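Local atomic coordinates of hypothetical protein (Bacteroides caccae, PDB entry 4M8R), a protein that is of unknown function but probably combines an N-terminal Ig-like domain with a WD40-like beta-propeller domain. Residues A[49-52]-A[58-61]; A[128-133]-A[414-419]; A[284-289]-A[327-332]; A[396-399]-A[404-407]. All blocks are in the same frame, centred on the assembly; numbering follows the deposited sequence.

Contact 1. Residues A[49-52]-A[58-61]. With PO4 (phosphate ion), chain C.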
loop_
_atom_site.group_PDB
_atom_site.type_symbol
_atom_site.label_atom_id
_atom_site.label_comp_id
_atom_site.label_asym_id
_atom_site.label_seq_id
_atom_site.Cartn_x
_atom_site.Cartn_y
_atom_site.Cartn_z
ATOM N N ARG A 49 4.519 21.533 9.999
ATOM C CA ARG A 49 5.697 20.667 9.983
ATOM C C ARG A 49 5.726 19.852 11.269
ATOM O O ARG A 49 5.649 20.420 12.350
ATOM C CB ARG A 49 6.965 21.502 9.889
ATOM C CG ARG A 49 8.238 20.678 9.730
ATOM C CD ARG A 49 9.453 21.431 10.257
ATOM N NE ARG A 49 9.402 21.584 11.711
ATOM C CZ ARG A 49 10.265 22.300 12.428
ATOM N NH1 ARG A 49 11.271 22.941 11.839
ATOM N NH2 ARG A 49 10.115 22.379 13.744
ATOM N N TRP A 50 5.827 18.531 11.155
ATOM C CA TRP A 50 5.829 17.675 12.340
ATOM C C TRP A 50 6.798 16.495 12.275
ATOM O O TRP A 50 7.172 16.038 11.203
ATOM C CB TRP A 50 4.417 17.163 12.630
ATOM C CG TRP A 50 3.867 16.210 11.613
ATOM C CD1 TRP A 50 4.123 14.880 11.521
ATOM C CD2 TRP A 50 2.932 16.511 10.572
ATOM N NE1 TRP A 50 3.420 14.331 10.480
ATOM C CE2 TRP A 50 2.678 15.308 9.881
ATOM C CE3 TRP A 50 2.283 17.680 10.154
ATOM C CZ2 TRP A 50 1.805 15.235 8.786
ATOM C CZ3 TRP A 50 1.414 17.610 9.060
ATOM C CH2 TRP A 50 1.187 16.391 8.391
ATOM N N ASP A 51 7.186 16.016 13.455
ATOM C CA ASP A 51 8.007 14.816 13.616
ATOM C C ASP A 51 7.290 13.873 14.574
ATOM O O ASP A 51 7.183 14.178 15.758
ATOM C CB ASP A 51 9.365 15.195 14.203
ATOM C CG ASP A 51 10.073 16.256 13.391
ATOM O OD1 ASP A 51 10.521 15.928 12.270
ATOM O OD2 ASP A 51 10.176 17.410 13.869
ATOM N N LEU A 52 6.793 12.742 14.077
ATOM C CA LEU A 52 6.017 11.818 14.922
ATOM C C LEU A 52 6.864 11.173 16.023
ATOM O O LEU A 52 6.447 11.131 17.185
ATOM C CB LEU A 52 5.339 10.739 14.077
ATOM C CG LEU A 52 4.231 11.208 13.129
ATOM C CD1 LEU A 52 3.565 10.020 12.446
ATOM C CD2 LEU A 52 3.187 12.035 13.865
ATOM N N PRO A 58 12.737 12.750 5.324
ATOM C CA PRO A 58 11.785 13.859 5.376
ATOM C C PRO A 58 10.920 13.844 6.625
ATOM O O PRO A 58 10.613 12.784 7.159
ATOM C CB PRO A 58 10.896 13.613 4.154
ATOM C CG PRO A 58 10.917 12.134 3.981
ATOM C CD PRO A 58 12.301 11.698 4.388
ATOM N N GLU A 59 10.509 15.024 7.062
ATOM C CA GLU A 59 9.540 15.158 8.144
ATOM C C GLU A 59 8.123 14.992 7.578
ATOM O O GLU A 59 7.948 14.564 6.441
ATOM C CB GLU A 59 9.685 16.528 8.805
ATOM C CG GLU A 59 11.108 16.872 9.200
ATOM C CD GLU A 59 11.187 18.214 9.881
ATOM O OE1 GLU A 59 10.808 18.306 11.066
ATOM O OE2 GLU A 59 11.623 19.178 9.226
ATOM N N GLY A 60 7.119 15.309 8.382
ATOM C CA GLY A 60 5.743 15.396 7.907
ATOM C C GLY A 60 5.401 16.840 7.576
ATOM O O GLY A 60 5.732 17.744 8.345
ATOM N N TYR A 61 4.743 17.051 6.436
ATOM C CA TYR A 61 4.438 18.398 5.942
ATOM C C TYR A 61 3.002 18.508 5.486
ATOM O O TYR A 61 2.429 17.551 5.004
ATOM C CB TYR A 61 5.337 18.755 4.761
ATOM C CG TYR A 61 6.792 18.441 4.987
ATOM C CD1 TYR A 61 7.567 19.236 5.817
ATOM C CD2 TYR A 61 7.393 17.343 4.379
ATOM C CE1 TYR A 61 8.910 18.959 6.031
ATOM C CE2 TYR A 61 8.736 17.056 4.587
ATOM C CZ TYR A 61 9.487 17.867 5.415
ATOM O OH TYR A 61 10.818 17.590 5.627
HETATM P P PO4 C . 12.607 25.012 14.782
HETATM O O1 PO4 C . 11.602 26.144 14.676
HETATM O O2 PO4 C . 12.023 23.873 15.578
HETATM O O3 PO4 C . 12.955 24.516 13.409
HETATM O O4 PO4 C . 13.872 25.522 15.417
#
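Trp-50 and Gly-60 form an antiparallel hydrogen-bonded pair at the end of a beta hairpin. Trp-50 N gives to Gly-60 O and Gly-60 N gives to Trp-50 O, both at 2.9 Å. Arg-49 and Tyr-61 follow as a non-hydrogen-bonded pair.

The aromatic part is a CH-pi contact. With CG of Trp-50 set between the backbone N and the carbonyl carbon (chi1 68°), the indole folds across the partner strand, and Gly-60 CA lies over one face, 3.7 Å from the centroid of the five-membered ring. Glycine has no side chain to hold the indole off.

The acidic and basic groups gather round Glu-59. Its OE1 is 2.7 Å from Asp-51 OD1, the two carboxylates nearly coplanar, so one acid is probably protonated. Arg-49 NE makes a long salt bridge of 3.6 Å to the same Glu-59 OE1, by charge alone, since that oxygen stands well out of the guanidinium plane. The arginine instead aims NH1 at O3 of a phosphate ion (2.8 Å) and NH2 at its O2 (3.0 Å), both nearly straight. The phosphate probably comes from the crystallisation liquor.

Around the hairpin, Arg-213 of the second subunit also binds the phosphate, and Phe-239 of that subunit meets the ring of Tyr-61. Within the chain, Arg-49 pairs through its backbone with Arg-89 of strand 88-96, and Trp-50 rests on Ser-88 of that strand.

Contact 2. Residues A[128-133]-A[414-419]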
loop_
_atom_site.group_PDB
_atom_site.type_symbol
_atom_site.label_atom_id
_atom_site.label_comp_id
_atom_site.label_asym_id
_atom_site.label_seq_id
_atom_site.Cartn_x
_atom_site.Cartn_y
_atom_site.Cartn_z
ATOM N N THR A 128 -29.762 14.953 22.429
ATOM C CA THR A 128 -28.315 14.856 22.584
ATOM C C THR A 128 -27.777 13.557 21.995
ATOM O O THR A 128 -28.467 12.537 21.981
ATOM C CB THR A 128 -27.907 14.889 24.072
ATOM O OG1 THR A 128 -28.653 13.906 24.798
ATOM C CG2 THR A 128 -28.157 16.255 24.682
ATOM N N ILE A 129 -26.541 13.611 21.509
ATOM C CA ILE A 129 -25.777 12.415 21.174
ATOM C C ILE A 129 -25.009 12.022 22.426
ATOM O O ILE A 129 -24.301 12.847 22.993
ATOM C CB ILE A 129 -24.748 12.686 20.060
ATOM C CG1 ILE A 129 -25.421 13.286 18.825
ATOM C CG2 ILE A 129 -24.001 11.408 19.696
ATOM C CD1 ILE A 129 -26.440 12.379 18.181
ATOM N N GLU A 130 -25.153 10.772 22.854
ATOM C CA GLU A 130 -24.495 10.290 24.067
ATOM C C GLU A 130 -23.528 9.167 23.744
ATOM O O GLU A 130 -23.858 8.278 22.963
ATOM C CB GLU A 130 -25.536 9.771 25.066
ATOM C CG GLU A 130 -26.348 10.858 25.756
ATOM C CD GLU A 130 -27.330 10.316 26.783
ATOM O OE1 GLU A 130 -27.501 9.079 26.879
ATOM O OE2 GLU A 130 -27.942 11.140 27.496
ATOM N N ARG A 131 -22.345 9.193 24.355
ATOM C CA ARG A 131 -21.419 8.071 24.239
ATOM C C ARG A 131 -21.878 6.952 25.156
ATOM O O ARG A 131 -21.819 7.090 26.371
ATOM C CB ARG A 131 -19.999 8.482 24.599
ATOM C CG ARG A 131 -18.982 7.367 24.399
ATOM C CD ARG A 131 -17.573 7.883 24.594
ATOM N NE ARG A 131 -17.363 8.287 25.979
ATOM C CZ ARG A 131 -16.537 9.254 26.377
ATOM N NH1 ARG A 131 -15.824 9.953 25.495
ATOM N NH2 ARG A 131 -16.432 9.528 27.675
ATOM N N ALA A 132 -22.340 5.852 24.571
ATOM C CA ALA A 132 -22.923 4.749 25.336
ATOM C C ALA A 132 -21.878 3.728 25.757
ATOM O O ALA A 132 -22.010 3.100 26.805
ATOM C CB ALA A 132 -24.014 4.067 24.521
ATOM N N TYR A 133 -20.854 3.545 24.925
ATOM C CA TYR A 133 -19.789 2.593 25.223
ATOM C C TYR A 133 -18.453 3.034 24.641
ATOM O O TYR A 133 -18.369 3.496 23.501
ATOM C CB TYR A 133 -20.145 1.198 24.690
ATOM C CG TYR A 133 -19.005 0.207 24.789
ATOM C CD1 TYR A 133 -18.797 -0.532 25.945
ATOM C CD2 TYR A 133 -18.122 0.024 23.727
ATOM C CE1 TYR A 133 -17.749 -1.432 26.041
ATOM C CE2 TYR A 133 -17.067 -0.868 23.816
ATOM C CZ TYR A 133 -16.888 -1.594 24.973
ATOM O OH TYR A 133 -15.846 -2.482 25.057
HETATM N N MSE A 414 -29.788 1.669 28.008
HETATM C CA MSE A 414 -29.924 2.156 26.631
HETATM C C MSE A 414 -31.257 2.802 26.310
HETATM O O MSE A 414 -32.111 2.179 25.676
HETATM C CB MSE A 414 -29.683 0.981 25.669
HETATM C CG MSE A 414 -28.356 0.248 25.895
HETATM SE SE MSE A 414 -26.790 1.367 25.442
HETATM C CE MSE A 414 -26.563 0.729 23.598
ATOM N N PRO A 415 -31.449 4.068 26.730
ATOM C CA PRO A 415 -32.661 4.816 26.374
ATOM C C PRO A 415 -32.573 5.445 24.971
ATOM O O PRO A 415 -32.719 6.663 24.822
ATOM C CB PRO A 415 -32.730 5.887 27.467
ATOM C CG PRO A 415 -31.305 6.152 27.800
ATOM C CD PRO A 415 -30.577 4.844 27.632
ATOM N N TYR A 416 -32.352 4.602 23.960
ATOM C CA TYR A 416 -32.125 5.042 22.580
ATOM C C TYR A 416 -32.896 4.171 21.593
ATOM O O TYR A 416 -33.106 2.981 21.838
ATOM C CB TYR A 416 -30.640 4.935 22.205
ATOM C CG TYR A 416 -29.648 5.425 23.236
ATOM C CD1 TYR A 416 -29.604 6.760 23.609
ATOM C CD2 TYR A 416 -28.728 4.553 23.811
ATOM C CE1 TYR A 416 -28.688 7.213 24.545
ATOM C CE2 TYR A 416 -27.805 4.999 24.748
ATOM C CZ TYR A 416 -27.792 6.329 25.109
ATOM O OH TYR A 416 -26.883 6.778 26.035
ATOM N N ASN A 417 -33.290 4.766 20.468
ATOM C CA ASN A 417 -33.814 4.013 19.317
ATOM C C ASN A 417 -32.765 3.817 18.228
ATOM O O ASN A 417 -32.888 2.912 17.399
ATOM C CB ASN A 417 -35.038 4.712 18.708
ATOM C CG ASN A 417 -36.340 4.298 19.368
ATOM O OD1 ASN A 417 -36.581 3.113 19.600
ATOM N ND2 ASN A 417 -37.195 5.273 19.658
ATOM N N SER A 418 -31.750 4.675 18.221
ATOM C CA SER A 418 -30.653 4.565 17.271
ATOM C C SER A 418 -29.329 4.599 18.008
ATOM O O SER A 418 -29.103 5.461 18.862
ATOM C CB SER A 418 -30.704 5.712 16.265
ATOM O OG SER A 418 -31.972 5.777 15.642
ATOM N N VAL A 419 -28.462 3.646 17.681
ATOM C CA VAL A 419 -27.072 3.685 18.123
ATOM C C VAL A 419 -26.166 3.516 16.915
ATOM O O VAL A 419 -26.567 2.931 15.910
ATOM C CB VAL A 419 -26.744 2.605 19.174
ATOM C CG1 VAL A 419 -27.480 2.898 20.472
ATOM C CG2 VAL A 419 -27.068 1.208 18.660
#
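This contact lies beside the sheet that brings the two ends of the propeller domain together: Tyr-416, in the loop leading into the last strand 419-422, reaches Glu-130 and Ala-132 on strand 128-133. Strands 128-133 and 419-422 flank strand 118-123 on its two sides, an arrangement consistent with the ring closure of beta-propellers.

One hydrogen bond makes the polar link. Tyr-416 OH donates at a short 2.5 Å to Glu-130 OE1, which accepts on its anti lone pair, the one turned away from the other carboxylate oxygen. OE1 comes in at the edge of the ring, near its plane, and is also 3.2 Å from Tyr-416 CE1. The carboxylate stands almost perpendicular to the ring, the planes 88° apart. Glu-130 gets there with CG beside its backbone N (chi1 -73°) and the chain extended beyond.

Along the other side of the phenol, Ala-132 CB lies 3.9 Å from Tyr-416 CE2. The same methyl touches the selenium of Met-414, a selenomethionine, at 4.0 Å. Ala-132 shares a classic beta bulge with Tyr-133, both facing Leu-119. Pro-415, at the centre of an inverse gamma turn, puts its CD over one face of the Tyr-416 ring.

A phenylalanine in place of Tyr-416 would probably leave Glu-130 OE1 without its phenol donor and the carboxylate freer to turn. The contact thus couples loop and strand through one directed bond at the phenol oxygen, backed by an apolar patch of modest size around one methyl group.

Contact 3. Residues A[284-289]-A[327-332]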
loop_
_atom_site.group_PDB
_atom_site.type_symbol
_atom_site.label_atom_id
_atom_site.label_comp_id
_atom_site.label_asym_id
_atom_site.label_seq_id
_atom_site.Cartn_x
_atom_site.Cartn_y
_atom_site.Cartn_z
ATOM N N PRO A 284 -39.265 -3.539 1.051
ATOM C CA PRO A 284 -37.907 -3.407 0.548
ATOM C C PRO A 284 -37.906 -2.775 -0.842
ATOM O O PRO A 284 -38.762 -3.098 -1.672
ATOM C CB PRO A 284 -37.402 -4.850 0.501
ATOM C CG PRO A 284 -38.620 -5.689 0.375
ATOM C CD PRO A 284 -39.784 -4.910 0.908
HETATM N N MSE A 285 -36.954 -1.876 -1.078
HETATM C CA MSE A 285 -36.855 -1.150 -2.340
HETATM C C MSE A 285 -35.418 -1.169 -2.770
HETATM O O MSE A 285 -34.533 -0.786 -2.002
HETATM C CB MSE A 285 -37.387 0.261 -2.085
HETATM C CG MSE A 285 -36.932 1.318 -3.090
HETATM SE SE MSE A 285 -38.298 1.590 -4.476
HETATM C CE MSE A 285 -39.796 2.179 -3.344
ATOM N N LEU A 286 -35.170 -1.613 -4.000
ATOM C CA LEU A 286 -33.820 -1.625 -4.558
ATOM C C LEU A 286 -33.603 -0.436 -5.484
ATOM O O LEU A 286 -34.547 0.060 -6.113
ATOM C CB LEU A 286 -33.564 -2.926 -5.315
ATOM C CG LEU A 286 -33.674 -4.210 -4.493
ATOM C CD1 LEU A 286 -33.411 -5.424 -5.371
ATOM C CD2 LEU A 286 -32.714 -4.184 -3.312
ATOM N N TYR A 287 -32.357 0.026 -5.555
ATOM C CA TYR A 287 -31.995 1.141 -6.422
ATOM C C TYR A 287 -30.727 0.811 -7.198
ATOM O O TYR A 287 -29.711 0.433 -6.620
ATOM C CB TYR A 287 -31.818 2.421 -5.604
ATOM C CG TYR A 287 -31.212 3.580 -6.369
ATOM C CD1 TYR A 287 -31.973 4.327 -7.263
ATOM C CD2 TYR A 287 -29.881 3.935 -6.192
ATOM C CE1 TYR A 287 -31.420 5.391 -7.959
ATOM C CE2 TYR A 287 -29.321 4.995 -6.886
ATOM C CZ TYR A 287 -30.093 5.721 -7.764
ATOM O OH TYR A 287 -29.538 6.776 -8.450
ATOM N N ASN A 288 -30.813 0.952 -8.516
ATOM C CA ASN A 288 -29.689 0.770 -9.421
ATOM C C ASN A 288 -29.441 2.113 -10.092
ATOM O O ASN A 288 -30.329 2.625 -10.777
ATOM C CB ASN A 288 -30.034 -0.301 -10.464
ATOM C CG ASN A 288 -28.857 -0.666 -11.354
ATOM O OD1 ASN A 288 -27.929 0.117 -11.548
ATOM N ND2 ASN A 288 -28.906 -1.864 -11.920
ATOM N N TYR A 289 -28.249 2.684 -9.909
ATOM C CA TYR A 289 -27.968 4.028 -10.436
ATOM C C TYR A 289 -27.986 4.105 -11.967
ATOM O O TYR A 289 -28.027 5.206 -12.522
ATOM C CB TYR A 289 -26.666 4.630 -9.866
ATOM C CG TYR A 289 -25.375 3.877 -10.143
ATOM C CD1 TYR A 289 -24.857 3.770 -11.435
ATOM C CD2 TYR A 289 -24.647 3.306 -9.102
ATOM C CE1 TYR A 289 -23.670 3.096 -11.683
ATOM C CE2 TYR A 289 -23.460 2.633 -9.343
ATOM C CZ TYR A 289 -22.978 2.529 -10.633
ATOM O OH TYR A 289 -21.799 1.861 -10.866
ATOM N N VAL A 327 -24.779 -8.665 2.156
ATOM C CA VAL A 327 -25.802 -7.689 2.517
ATOM C C VAL A 327 -27.182 -8.313 2.526
ATOM O O VAL A 327 -27.425 -9.333 1.885
ATOM C CB VAL A 327 -25.804 -6.472 1.569
ATOM C CG1 VAL A 327 -24.387 -5.945 1.387
ATOM C CG2 VAL A 327 -26.422 -6.821 0.225
ATOM N N GLY A 328 -28.090 -7.669 3.247
ATOM C CA GLY A 328 -29.458 -8.133 3.308
ATOM C C GLY A 328 -30.385 -7.201 4.050
ATOM O O GLY A 328 -30.059 -6.037 4.297
ATOM N N TYR A 329 -31.549 -7.742 4.394
ATOM C CA TYR A 329 -32.609 -7.014 5.067
ATOM C C TYR A 329 -32.964 -7.704 6.382
ATOM O O TYR A 329 -33.122 -8.928 6.422
ATOM C CB TYR A 329 -33.853 -6.999 4.186
ATOM C CG TYR A 329 -33.835 -6.014 3.034
ATOM C CD1 TYR A 329 -33.915 -4.645 3.261
ATOM C CD2 TYR A 329 -33.805 -6.456 1.712
ATOM C CE1 TYR A 329 -33.931 -3.741 2.213
ATOM C CE2 TYR A 329 -33.823 -5.559 0.656
ATOM C CZ TYR A 329 -33.887 -4.203 0.912
ATOM O OH TYR A 329 -33.912 -3.304 -0.132
HETATM N N MSE A 330 -33.075 -6.917 7.451
HETATM C CA MSE A 330 -33.693 -7.379 8.690
HETATM C C MSE A 330 -35.167 -7.168 8.494
HETATM O O MSE A 330 -35.599 -6.046 8.243
HETATM C CB MSE A 330 -33.208 -6.583 9.900
HETATM C CG MSE A 330 -33.636 -7.198 11.237
HETATM SE SE MSE A 330 -35.557 -6.936 11.650
HETATM C CE MSE A 330 -35.720 -4.973 11.501
ATOM N N ILE A 331 -35.956 -8.237 8.602
ATOM C CA ILE A 331 -37.401 -8.159 8.397
ATOM C C ILE A 331 -38.134 -8.530 9.684
ATOM O O ILE A 331 -37.925 -9.616 10.223
ATOM C CB ILE A 331 -37.840 -9.083 7.242
ATOM C CG1 ILE A 331 -37.273 -8.548 5.925
ATOM C CG2 ILE A 331 -39.361 -9.169 7.160
ATOM C CD1 ILE A 331 -37.292 -9.552 4.797
ATOM N N TYR A 332 -38.997 -7.628 10.158
ATOM C CA TYR A 332 -39.704 -7.807 11.428
ATOM C C TYR A 332 -41.217 -7.858 11.250
ATOM O O TYR A 332 -41.794 -7.007 10.578
ATOM C CB TYR A 332 -39.344 -6.677 12.399
ATOM C CG TYR A 332 -40.224 -6.623 13.634
ATOM C CD1 TYR A 332 -39.985 -7.460 14.718
ATOM C CD2 TYR A 332 -41.295 -5.737 13.712
ATOM C CE1 TYR A 332 -40.786 -7.418 15.847
ATOM C CE2 TYR A 332 -42.103 -5.687 14.835
ATOM C CZ TYR A 332 -41.848 -6.529 15.900
ATOM O OH TYR A 332 -42.657 -6.481 17.015
#
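Tyr-329 reaches from strand 325-333 onto Pro-284, Met-285 and Leu-286 of strand 282-288, which belongs to a different sheet. The two short segments run at 160° to each other, with axes 9.7 Å apart, too far for backbone pairing, so a side chain spans the gap. From CB, the ring is sent across by a chi1 of -78°, which sets CG opposite the carbonyl carbon and beside the backbone N. The near half of the ring begins the contact at CD2, 4.1 Å from Pro-284 CB. Farther out CE2 comes to 3.7 Å and CZ to 3.6 Å of that same Pro-284 CB, which sits over one face of the ring in a CH-pi contact, somewhat toward the rim. Leu-286 CD2 approaches at the ring edge instead, 4.3 Å from Tyr-329 CE2, and is closer still to the hydroxyl.

At the tip, Tyr-329 OH lies 3.2 Å from Met-285 O, but its hydrogen bond goes to Leu-273 O on strand 270-276. Ile-304 and Leu-272 also touch the tyrosine. A phenylalanine here would keep the ring on Pro-284 but would probably leave Leu-273 O without its bond to the hydroxyl. The chemistry is that of a buried interface between two propeller sheets: an aromatic face laid on proline, with the one polar atom at its end satisfied by a backbone carbonyl.

Contact 4. Residues A[396-399]-A[404-407]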
loop_
_atom_site.group_PDB
_atom_site.type_symbol
_atom_site.label_atom_id
_atom_site.label_comp_id
_atom_site.label_asym_id
_atom_site.label_seq_id
_atom_site.Cartn_x
_atom_site.Cartn_y
_atom_site.Cartn_z
ATOM N N SER A 396 -26.524 -6.403 21.095
ATOM C CA SER A 396 -25.893 -7.694 20.829
ATOM C C SER A 396 -25.201 -7.768 19.471
ATOM O O SER A 396 -25.683 -7.212 18.484
ATOM C CB SER A 396 -26.938 -8.804 20.933
ATOM O OG SER A 396 -26.326 -10.040 21.253
ATOM N N ASP A 397 -24.063 -8.459 19.442
ATOM C CA ASP A 397 -23.304 -8.691 18.210
ATOM C C ASP A 397 -23.632 -10.067 17.641
ATOM O O ASP A 397 -23.712 -11.040 18.387
ATOM C CB ASP A 397 -21.789 -8.637 18.476
ATOM C CG ASP A 397 -21.219 -7.229 18.431
ATOM O OD1 ASP A 397 -21.957 -6.256 18.152
ATOM O OD2 ASP A 397 -20.004 -7.102 18.674
ATOM N N PHE A 398 -23.813 -10.142 16.327
ATOM C CA PHE A 398 -23.891 -11.425 15.637
ATOM C C PHE A 398 -22.623 -11.633 14.818
ATOM O O PHE A 398 -22.258 -10.776 14.014
ATOM C CB PHE A 398 -25.101 -11.476 14.712
ATOM C CG PHE A 398 -25.326 -12.829 14.100
ATOM C CD1 PHE A 398 -25.884 -13.855 14.850
ATOM C CD2 PHE A 398 -24.973 -13.080 12.782
ATOM C CE1 PHE A 398 -26.094 -15.106 14.293
ATOM C CE2 PHE A 398 -25.179 -14.327 12.219
ATOM C CZ PHE A 398 -25.743 -15.341 12.973
ATOM N N ASP A 399 -21.961 -12.769 15.025
ATOM C CA ASP A 399 -20.735 -13.098 14.305
ATOM C C ASP A 399 -21.063 -14.086 13.190
ATOM O O ASP A 399 -21.482 -15.216 13.454
ATOM C CB ASP A 399 -19.691 -13.683 15.264
ATOM C CG ASP A 399 -18.413 -14.095 14.558
ATOM O OD1 ASP A 399 -17.700 -13.212 14.047
ATOM O OD2 ASP A 399 -18.116 -15.306 14.510
ATOM N N GLU A 404 -23.337 -17.015 16.067
ATOM C CA GLU A 404 -23.773 -16.848 17.451
ATOM C C GLU A 404 -23.916 -15.375 17.828
ATOM O O GLU A 404 -23.143 -14.529 17.373
ATOM C CB GLU A 404 -22.785 -17.528 18.400
ATOM C CG GLU A 404 -22.971 -19.033 18.512
ATOM C CD GLU A 404 -21.848 -19.707 19.278
ATOM O OE1 GLU A 404 -20.692 -19.241 19.190
ATOM O OE2 GLU A 404 -22.124 -20.710 19.969
ATOM N N TRP A 405 -24.914 -15.087 18.662
ATOM C CA TRP A 405 -25.074 -13.769 19.256
ATOM C C TRP A 405 -24.212 -13.676 20.504
ATOM O O TRP A 405 -23.893 -14.690 21.129
ATOM C CB TRP A 405 -26.526 -13.516 19.645
ATOM C CG TRP A 405 -27.446 -13.494 18.497
ATOM C CD1 TRP A 405 -28.167 -14.539 18.006
ATOM C CD2 TRP A 405 -27.759 -12.367 17.676
ATOM N NE1 TRP A 405 -28.912 -14.134 16.927
ATOM C CE2 TRP A 405 -28.678 -12.803 16.704
ATOM C CE3 TRP A 405 -27.348 -11.029 17.669
ATOM C CZ2 TRP A 405 -29.197 -11.948 15.730
ATOM C CZ3 TRP A 405 -27.862 -10.178 16.702
ATOM C CH2 TRP A 405 -28.778 -10.642 15.746
ATOM N N THR A 406 -23.835 -12.451 20.858
ATOM C CA THR A 406 -23.112 -12.187 22.100
ATOM C C THR A 406 -23.546 -10.821 22.629
ATOM O O THR A 406 -23.305 -9.789 21.996
ATOM C CB THR A 406 -21.588 -12.209 21.887
ATOM O OG1 THR A 406 -21.257 -13.144 20.855
ATOM C CG2 THR A 406 -20.880 -12.598 23.170
ATOM N N ASP A 407 -24.196 -10.826 23.786
ATOM C CA ASP A 407 -24.767 -9.614 24.358
ATOM C C ASP A 407 -23.692 -8.767 25.040
ATOM O O ASP A 407 -22.759 -9.299 25.647
ATOM C CB ASP A 407 -25.858 -9.967 25.383
ATOM C CG ASP A 407 -26.985 -10.811 24.795
ATOM O OD1 ASP A 407 -27.286 -10.693 23.587
ATOM O OD2 ASP A 407 -27.582 -11.596 25.557
#
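This is a beta-hairpin contact at the margin of a four-stranded antiparallel sheet of the propeller, where strand 394-399 turns back into the outermost strand 404-407. Asp-397 and Thr-406 form a hydrogen-bonded pair: Asp-397 N gives to Thr-406 O at 3.0 Å, and Thr-406 N to Asp-397 O at 2.8 Å.

On one face of the sheet, Phe-398 and Trp-405 lie directly across from each other. The edge of the phenylalanine is turned toward the indole face, planes at 55°, with Phe-398 CD1 3.5 Å from Trp-405 CE2. Its CB meanwhile makes a CH-pi contact, 3.7 Å from the centroid of the six-membered ring of Trp-405. Farther along this face, Ser-396 OG, turned opposite its own N (chi1 -155°), donates to Asp-407 OD1 at 2.6 Å, on the anti side of the carboxylate.

Trp-405 also meets Phe-386 edge-to-face and packs on Ala-362 and Leu-364 of strand 355-364 in the next sheet. On the reverse face, Asp-397 bonds Thr-383 through OD1, and Thr-137 of the third subunit packs against Asp-397 and Thr-406. Rings thus face the neighbouring sheet, the Ser-396 bond beside them, while Asp-397 and Thr-406 meet another subunit with polar side chains.

Contact 3 is the buried one, contacts 2 and 4 are partly buried, and contact 1 lies at the surface of the Ig-like domain, its centre about 46 Å from that of contact 3. Contacts 1 and 4 each tie the two strands of a hairpin through backbone bonds, whereas contacts 2 and 3 join separate elements through a tyrosine side chain, without backbone pairing. Contact 2 closes by far the longest span of sequence, one that includes contacts 3 and 4. Charge and a phosphate mark the surface hairpin, where a second subunit approaches; contact 3 is mainly apolar, while contacts 2 and 4 mix apolar contact with hydrogen bonds to acids.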